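Local coordinates for protein diphosphomevalonate decarboxylase, putative (Trypanosoma brucei, PDB 2HKE) that probably catalyses the ATP-dependent decarboxylation of (R)-5-diphosphomevalonate to isopentenyl diphosphate, a building block for isoprenoids and sterols, at residues Q4-F16 / A116-A129. The protein carries 1 engineered substitution. Sequence-based numbering, arbitrary orientation.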
ATOM      1  N   GLN A   4       6.944  14.903 -23.291  1.00 48.04           N
ATOM      2  CA  GLN A   4       7.944  15.956 -22.881  1.00 46.84           C
ATOM      3  C   GLN A   4       8.901  15.425 -21.765  1.00 46.66           C
ATOM      4  O   GLN A   4       9.490  14.325 -21.888  1.00 47.90           O
ATOM      5  CB  GLN A   4       7.173  17.220 -22.425  1.00 47.95           C
ATOM      6  CG  GLN A   4       7.835  18.602 -22.669  1.00 48.49           C
ATOM      7  CD  GLN A   4       9.266  18.687 -22.200  1.00 51.04           C
ATOM      8  OE1 GLN A   4      10.125  17.933 -22.664  1.00 54.77           O
ATOM      9  NE2 GLN A   4       9.536  19.593 -21.273  1.00 50.80           N
ATOM     10  N   CYS A   5       9.105  16.263 -20.744  1.00 45.39           N
ATOM     11  CA  CYS A   5       9.635  15.901 -19.417  1.00 41.98           C
ATOM     12  C   CYS A   5       8.411  15.824 -18.546  1.00 38.77           C
ATOM     13  O   CYS A   5       7.646  16.780 -18.495  1.00 37.75           O
ATOM     14  CB  CYS A   5      10.541  17.024 -18.910  1.00 43.22           C
ATOM     15  SG  CYS A   5      10.877  17.027 -17.111  1.00 50.01           S
ATOM     16  N   VAL A   6       8.196  14.696 -17.867  1.00 33.87           N
ATOM     17  CA  VAL A   6       6.954  14.489 -17.137  1.00 31.37           C
ATOM     18  C   VAL A   6       7.270  14.143 -15.692  1.00 28.47           C
ATOM     19  O   VAL A   6       8.190  13.371 -15.441  1.00 28.02           O
ATOM     20  CB  VAL A   6       6.133  13.334 -17.773  1.00 29.90           C
ATOM     21  CG1 VAL A   6       4.909  13.006 -16.936  1.00 27.18           C
ATOM     22  CG2 VAL A   6       5.753  13.676 -19.226  1.00 29.65           C
ATOM     23  N   THR A   7       6.506  14.716 -14.773  1.00 26.34           N
ATOM     24  CA  THR A   7       6.676  14.497 -13.336  1.00 26.72           C
ATOM     25  C   THR A   7       5.346  14.111 -12.718  1.00 25.28           C
ATOM     26  O   THR A   7       4.309  14.736 -12.970  1.00 24.96           O
ATOM     27  CB  THR A   7       7.247  15.763 -12.603  1.00 27.14           C
ATOM     28  OG1 THR A   7       8.492  16.104 -13.192  1.00 27.13           O
ATOM     29  CG2 THR A   7       7.477  15.462 -11.106  1.00 25.78           C
ATOM     30  N   VAL A   8       5.384  13.063 -11.898  1.00 23.95           N
ATOM     31  CA  VAL A   8       4.177  12.480 -11.292  1.00 24.46           C
ATOM     32  C   VAL A   8       4.478  12.201  -9.844  1.00 24.50           C
ATOM     33  O   VAL A   8       5.594  11.802  -9.513  1.00 24.38           O
ATOM     34  CB  VAL A   8       3.835  11.106 -11.949  1.00 24.46           C
ATOM     35  CG1 VAL A   8       2.731  10.387 -11.192  1.00 23.37           C
ATOM     36  CG2 VAL A   8       3.451  11.309 -13.416  1.00 23.74           C
ATOM     37  N   GLU A   9       3.476  12.385  -8.993  1.00 24.03           N
ATOM     38  CA  GLU A   9       3.523  11.905  -7.640  1.00 25.09           C
ATOM     39  C   GLU A   9       2.458  10.817  -7.489  1.00 23.78           C
ATOM     40  O   GLU A   9       1.349  10.944  -8.004  1.00 23.60           O
ATOM     41  CB  GLU A   9       3.286  13.036  -6.655  1.00 25.95           C
ATOM     42  CG  GLU A   9       4.544  13.948  -6.502  1.00 29.08           C
ATOM     43  CD  GLU A   9       4.371  15.039  -5.443  1.00 32.84           C
ATOM     44  OE1 GLU A   9       3.196  15.353  -5.098  1.00 39.23           O
ATOM     45  OE2 GLU A   9       5.424  15.569  -4.965  1.00 42.78           O
ATOM     46  N   ALA A  10       2.825   9.740  -6.804  1.00 22.45           N
ATOM     47  CA  ALA A  10       1.857   8.700  -6.479  1.00 21.33           C
ATOM     48  C   ALA A  10       1.850   8.379  -4.985  1.00 20.77           C
ATOM     49  O   ALA A  10       2.906   8.362  -4.327  1.00 21.54           O
ATOM     50  CB  ALA A  10       2.130   7.446  -7.302  1.00 22.10           C
ATOM     51  N   PRO A  11       0.676   8.004  -4.452  1.00 20.61           N
ATOM     52  CA  PRO A  11       0.533   7.630  -3.040  1.00 20.57           C
ATOM     53  C   PRO A  11       0.742   6.132  -2.802  1.00 20.52           C
ATOM     54  O   PRO A  11       0.633   5.336  -3.745  1.00 18.99           O
ATOM     55  CB  PRO A  11      -0.928   7.929  -2.801  1.00 19.75           C
ATOM     56  CG  PRO A  11      -1.588   7.461  -4.066  1.00 19.55           C
ATOM     57  CD  PRO A  11      -0.607   7.885  -5.168  1.00 21.01           C
ATOM     58  N   ILE A  12       0.950   5.736  -1.546  1.00 20.39           N
ATOM     59  CA  ILE A  12       0.851   4.296  -1.236  1.00 20.60           C
ATOM     60  C   ILE A  12      -0.606   3.873  -1.131  1.00 18.98           C
ATOM     61  O   ILE A  12      -1.507   4.687  -1.117  1.00 18.48           O
ATOM     62  CB  ILE A  12       1.634   3.928   0.057  1.00 21.71           C
ATOM     63  CG1 ILE A  12       1.136   4.704   1.264  1.00 22.08           C
ATOM     64  CG2 ILE A  12       3.141   4.160  -0.153  1.00 23.57           C
ATOM     65  CD1 ILE A  12       1.743   4.218   2.557  1.00 24.01           C
ATOM     66  N   ASN A  13      -0.844   2.567  -0.976  1.00 17.78           N
ATOM     67  CA  ASN A  13      -2.161   2.072  -0.699  1.00 17.91           C
ATOM     68  C   ASN A  13      -2.022   0.952   0.316  1.00 17.76           C
ATOM     69  O   ASN A  13      -0.890   0.429   0.558  1.00 19.10           O
ATOM     70  CB  ASN A  13      -2.846   1.564  -1.993  1.00 15.95           C
ATOM     71  CG  ASN A  13      -2.196   0.336  -2.578  1.00 17.56           C
ATOM     72  OD1 ASN A  13      -2.439  -0.761  -2.117  1.00 18.19           O
ATOM     73  ND2 ASN A  13      -1.369   0.510  -3.605  1.00 18.99           N
ATOM     74  N   ILE A  14      -3.127   0.630   0.960  1.00 15.17           N
ATOM     75  CA  ILE A  14      -3.144  -0.462   1.936  1.00 17.31           C
ATOM     76  C   ILE A  14      -4.191  -1.483   1.558  1.00 17.06           C
ATOM     77  O   ILE A  14      -5.369  -1.177   1.539  1.00 17.86           O
ATOM     78  CB  ILE A  14      -3.300   0.026   3.410  1.00 16.62           C
ATOM     79  CG1 ILE A  14      -3.280  -1.168   4.397  1.00 17.38           C
ATOM     80  CG2 ILE A  14      -4.593   0.868   3.604  1.00 17.17           C
ATOM     81  CD1 ILE A  14      -1.900  -1.902   4.391  1.00 16.87           C
ATOM     82  N   ALA A  15      -3.746  -2.722   1.287  1.00 18.56           N
ATOM     83  CA  ALA A  15      -4.665  -3.806   0.996  1.00 18.66           C
ATOM     84  C   ALA A  15      -5.373  -4.262   2.261  1.00 18.86           C
ATOM     85  O   ALA A  15      -4.703  -4.561   3.259  1.00 20.70           O
ATOM     86  CB  ALA A  15      -3.962  -5.001   0.420  1.00 19.34           C
ATOM     87  N   PHE A  16      -6.699  -4.319   2.221  1.00 17.62           N
ATOM     88  CA  PHE A  16      -7.447  -4.994   3.313  1.00 18.92           C
ATOM     89  C   PHE A  16      -7.827  -6.429   2.945  1.00 18.91           C
ATOM     90  O   PHE A  16      -8.080  -7.226   3.854  1.00 22.05           O
ATOM     91  CB  PHE A  16      -8.626  -4.168   3.778  1.00 18.77           C
ATOM     92  CG  PHE A  16      -9.518  -3.740   2.680  1.00 20.17           C
ATOM     93  CD1 PHE A  16     -10.542  -4.552   2.299  1.00 19.22           C
ATOM     94  CD2 PHE A  16      -9.335  -2.538   2.016  1.00 17.61           C
ATOM     95  CE1 PHE A  16     -11.378  -4.223   1.262  1.00 20.71           C
ATOM     96  CE2 PHE A  16     -10.190  -2.207   0.942  1.00 18.69           C
ATOM     97  CZ  PHE A  16     -11.211  -3.045   0.603  1.00 20.31           C
ATOM     98  N   ALA A 116       5.387   0.382  -3.985  1.00 31.41           N
ATOM     99  CA  ALA A 116       4.078   0.487  -4.633  1.00 29.80           C
ATOM    100  C   ALA A 116       3.896   1.868  -5.246  1.00 28.00           C
ATOM    101  O   ALA A 116       3.472   2.012  -6.393  1.00 26.77           O
ATOM    102  CB  ALA A 116       2.971   0.254  -3.628  1.00 30.83           C
ATOM    103  N   SER A 117       4.182   2.884  -4.452  1.00 23.97           N
ATOM    104  CA  SER A 117       3.984   4.251  -4.903  1.00 22.98           C
ATOM    105  C   SER A 117       5.013   4.626  -5.976  1.00 21.99           C
ATOM    106  O   SER A 117       4.679   5.310  -6.984  1.00 22.31           O
ATOM    107  CB  SER A 117       4.019   5.169  -3.691  1.00 21.84           C
ATOM    108  OG  SER A 117       5.254   5.050  -2.994  1.00 22.83           O
ATOM    109  N   GLY A 118       6.234   4.144  -5.800  1.00 20.91           N
ATOM    110  CA  GLY A 118       7.335   4.433  -6.718  1.00 21.00           C
ATOM    111  C   GLY A 118       7.125   3.881  -8.113  1.00 20.64           C
ATOM    112  O   GLY A 118       7.293   4.582  -9.106  1.00 20.33           O
ATOM    113  N   TYR A 119       6.727   2.621  -8.211  1.00 19.35           N
ATOM    114  CA  TYR A 119       6.465   2.028  -9.503  1.00 20.02           C
ATOM    115  C   TYR A 119       5.225   2.620 -10.151  1.00 19.82           C
ATOM    116  O   TYR A 119       5.165   2.753 -11.385  1.00 20.15           O
ATOM    117  CB  TYR A 119       6.314   0.515  -9.360  1.00 21.41           C
ATOM    118  CG  TYR A 119       7.661  -0.149  -9.225  1.00 22.89           C
ATOM    119  CD1 TYR A 119       8.566  -0.093 -10.259  1.00 26.55           C
ATOM    120  CD2 TYR A 119       8.009  -0.869  -8.081  1.00 27.18           C
ATOM    121  CE1 TYR A 119       9.790  -0.739 -10.189  1.00 26.90           C
ATOM    122  CE2 TYR A 119       9.272  -1.506  -7.986  1.00 28.35           C
ATOM    123  CZ  TYR A 119      10.133  -1.417  -9.060  1.00 28.02           C
ATOM    124  OH  TYR A 119      11.375  -2.005  -9.069  1.00 34.03           O
ATOM    125  N   CYS A 120       4.234   2.953  -9.341  1.00 19.08           N
ATOM    126  CA  CYS A 120       3.038   3.613  -9.899  1.00 19.51           C
ATOM    127  C   CYS A 120       3.409   4.989 -10.471  1.00 19.87           C
ATOM    128  O   CYS A 120       3.032   5.323 -11.589  1.00 19.84           O
ATOM    129  CB  CYS A 120       1.984   3.740  -8.864  1.00 19.45           C
ATOM    130  SG  CYS A 120       0.413   4.305  -9.519  1.00 23.59           S
ATOM    131  N   ALA A 121       4.145   5.790  -9.714  1.00 19.36           N
ATOM    132  CA  ALA A 121       4.538   7.116 -10.214  1.00 20.06           C
ATOM    133  C   ALA A 121       5.382   6.980 -11.488  1.00 20.87           C
ATOM    134  O   ALA A 121       5.212   7.751 -12.448  1.00 20.93           O
ATOM    135  CB  ALA A 121       5.280   7.877  -9.118  1.00 21.06           C
ATOM    136  N   MET A 122       6.296   6.014 -11.515  1.00 20.54           N
ATOM    137  CA  MET A 122       7.132   5.802 -12.699  1.00 22.33           C
ATOM    138  C   MET A 122       6.317   5.342 -13.910  1.00 21.40           C
ATOM    139  O   MET A 122       6.536   5.789 -15.042  1.00 21.08           O
ATOM    140  CB  MET A 122       8.215   4.783 -12.377  1.00 21.17           C
ATOM    141  CG  MET A 122       9.221   4.627 -13.448  1.00 24.70           C
ATOM    142  SD  MET A 122      10.406   3.338 -13.094  1.00 30.46           S
ATOM    143  CE  MET A 122      10.957   3.767 -11.441  1.00 31.03           C
ATOM    144  N   SER A 123       5.419   4.393 -13.678  1.00 21.35           N
ATOM    145  CA  SER A 123       4.472   3.945 -14.734  1.00 21.23           C
ATOM    146  C   SER A 123       3.731   5.125 -15.375  1.00 21.36           C
ATOM    147  O   SER A 123       3.725   5.288 -16.605  1.00 20.90           O
ATOM    148  CB  SER A 123       3.402   2.973 -14.172  1.00 21.21           C
ATOM    149  OG  SER A 123       2.394   2.780 -15.155  1.00 20.55           O
ATOM    150  N   ALA A 124       3.124   5.958 -14.544  1.00 19.92           N
ATOM    151  CA  ALA A 124       2.324   7.078 -15.054  1.00 21.27           C
ATOM    152  C   ALA A 124       3.182   8.107 -15.807  1.00 20.76           C
ATOM    153  O   ALA A 124       2.776   8.577 -16.849  1.00 22.65           O
ATOM    154  CB  ALA A 124       1.546   7.778 -13.928  1.00 20.50           C
ATOM    155  N   ALA A 125       4.379   8.404 -15.290  1.00 20.40           N
ATOM    156  CA  ALA A 125       5.296   9.357 -15.937  1.00 20.59           C
ATOM    157  C   ALA A 125       5.764   8.813 -17.280  1.00 21.23           C
ATOM    158  O   ALA A 125       5.806   9.548 -18.259  1.00 22.16           O
ATOM    159  CB  ALA A 125       6.512   9.670 -15.007  1.00 20.53           C
ATOM    160  N   LEU A 126       6.103   7.528 -17.341  1.00 20.80           N
ATOM    161  CA  LEU A 126       6.589   6.922 -18.552  1.00 20.54           C
ATOM    162  C   LEU A 126       5.513   6.875 -19.629  1.00 20.66           C
ATOM    163  O   LEU A 126       5.792   7.112 -20.800  1.00 20.93           O
ATOM    164  CB  LEU A 126       7.108   5.512 -18.297  1.00 20.28           C
ATOM    165  CG  LEU A 126       8.459   5.425 -17.612  1.00 19.80           C
ATOM    166  CD1 LEU A 126       8.722   4.007 -17.093  1.00 24.06           C
ATOM    167  CD2 LEU A 126       9.548   5.919 -18.573  1.00 21.56           C
ATOM    168  N   ILE A 127       4.301   6.531 -19.235  1.00 20.58           N
ATOM    169  CA  ILE A 127       3.197   6.365 -20.179  1.00 21.10           C
ATOM    170  C   ILE A 127       2.904   7.754 -20.796  1.00 21.47           C
ATOM    171  O   ILE A 127       2.683   7.838 -21.980  1.00 22.78           O
ATOM    172  CB  ILE A 127       1.946   5.777 -19.502  1.00 20.49           C
ATOM    173  CG1 ILE A 127       2.105   4.262 -19.303  1.00 20.31           C
ATOM    174  CG2 ILE A 127       0.676   6.036 -20.323  1.00 21.30           C
ATOM    175  CD1 ILE A 127       1.175   3.713 -18.237  1.00 20.51           C
ATOM    176  N   ARG A 128       2.927   8.799 -19.999  1.00 22.96           N
ATOM    177  CA  ARG A 128       2.678  10.142 -20.529  1.00 23.83           C
ATOM    178  C   ARG A 128       3.786  10.536 -21.491  1.00 23.93           C
ATOM    179  O   ARG A 128       3.516  10.921 -22.635  1.00 24.03           O
ATOM    180  CB  ARG A 128       2.504  11.178 -19.446  1.00 23.86           C
ATOM    181  CG  ARG A 128       2.072  12.522 -20.044  1.00 24.58           C
ATOM    182  CD  ARG A 128       1.553  13.476 -19.097  1.00 26.28           C
ATOM    183  NE  ARG A 128       0.166  13.220 -18.779  1.00 29.87           N
ATOM    184  CZ  ARG A 128      -0.569  14.033 -18.047  1.00 29.97           C
ATOM    185  NH1 ARG A 128      -0.054  15.155 -17.545  1.00 35.05           N
ATOM    186  NH2 ARG A 128      -1.810  13.702 -17.794  1.00 33.11           N
ATOM    187  N   ALA A 129       5.033  10.362 -21.068  1.00 23.61           N
ATOM    188  CA  ALA A 129       6.195  10.759 -21.878  1.00 24.79           C
ATOM    189  C   ALA A 129       6.271  10.062 -23.217  1.00 25.18           C
ATOM    190  O   ALA A 129       6.611  10.693 -24.226  1.00 26.31           O
ATOM    191  CB  ALA A 129       7.515  10.496 -21.096  1.00 25.17           C
TER
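Val6, Val8 and Ala10, every second residue of strand 5-10, press against one face of helix 114-130. Small side chains on that face, Ala121, Ala124 and Ala125, let the two backbones come close: the axes of 5-10 and 116-129 approach to 6.9 Å and run roughly antiparallel, at 149°. The apolar contacts are made by methyl groups. Both methyls of Val8 touch Ala124 CB, CG1 at 4.0 Å, and CG2 packs closer still on Ala125, lying 3.8 Å from Ala125 CB. With its CG1 anti to the backbone N (chi1 174°), Val6 sets that methyl 3.8 Å from Ala125 CA and packs CG2 on Ala129. The aliphatic part of Arg128 crosses Val6 at about a right angle, its CB 3.9 Å from Val6 CG1, while its charged end makes a cation-pi contact with Tyr370. Ala10 CB sits 3.7 Å from Ala121 CB and also meets the helix backbone, 3.3 Å from Ser117 O.

At the Ser117 end of the contact, Ser117 CB lies 3.4 Å from Pro11 O, and the Asn13 side chain sits beside Ala116. The polar groups here pair outside the two segments: Pro11 O accepts a hydrogen bond from Ser150 OG, Ser117 OG bonds to Ser48 and Ser114, and Asn13 is held by Arg149, Ser146 and Ser150.

Strands 48-55 and 369-371 flank strand 5-15 in the same sheet and add Val52 and Tyr370 to the interface. This buried helix-on-sheet layer belongs to the N-terminal alpha/beta domain, of the ribosomal protein S5-like fold, in the GHMP kinase superfamily.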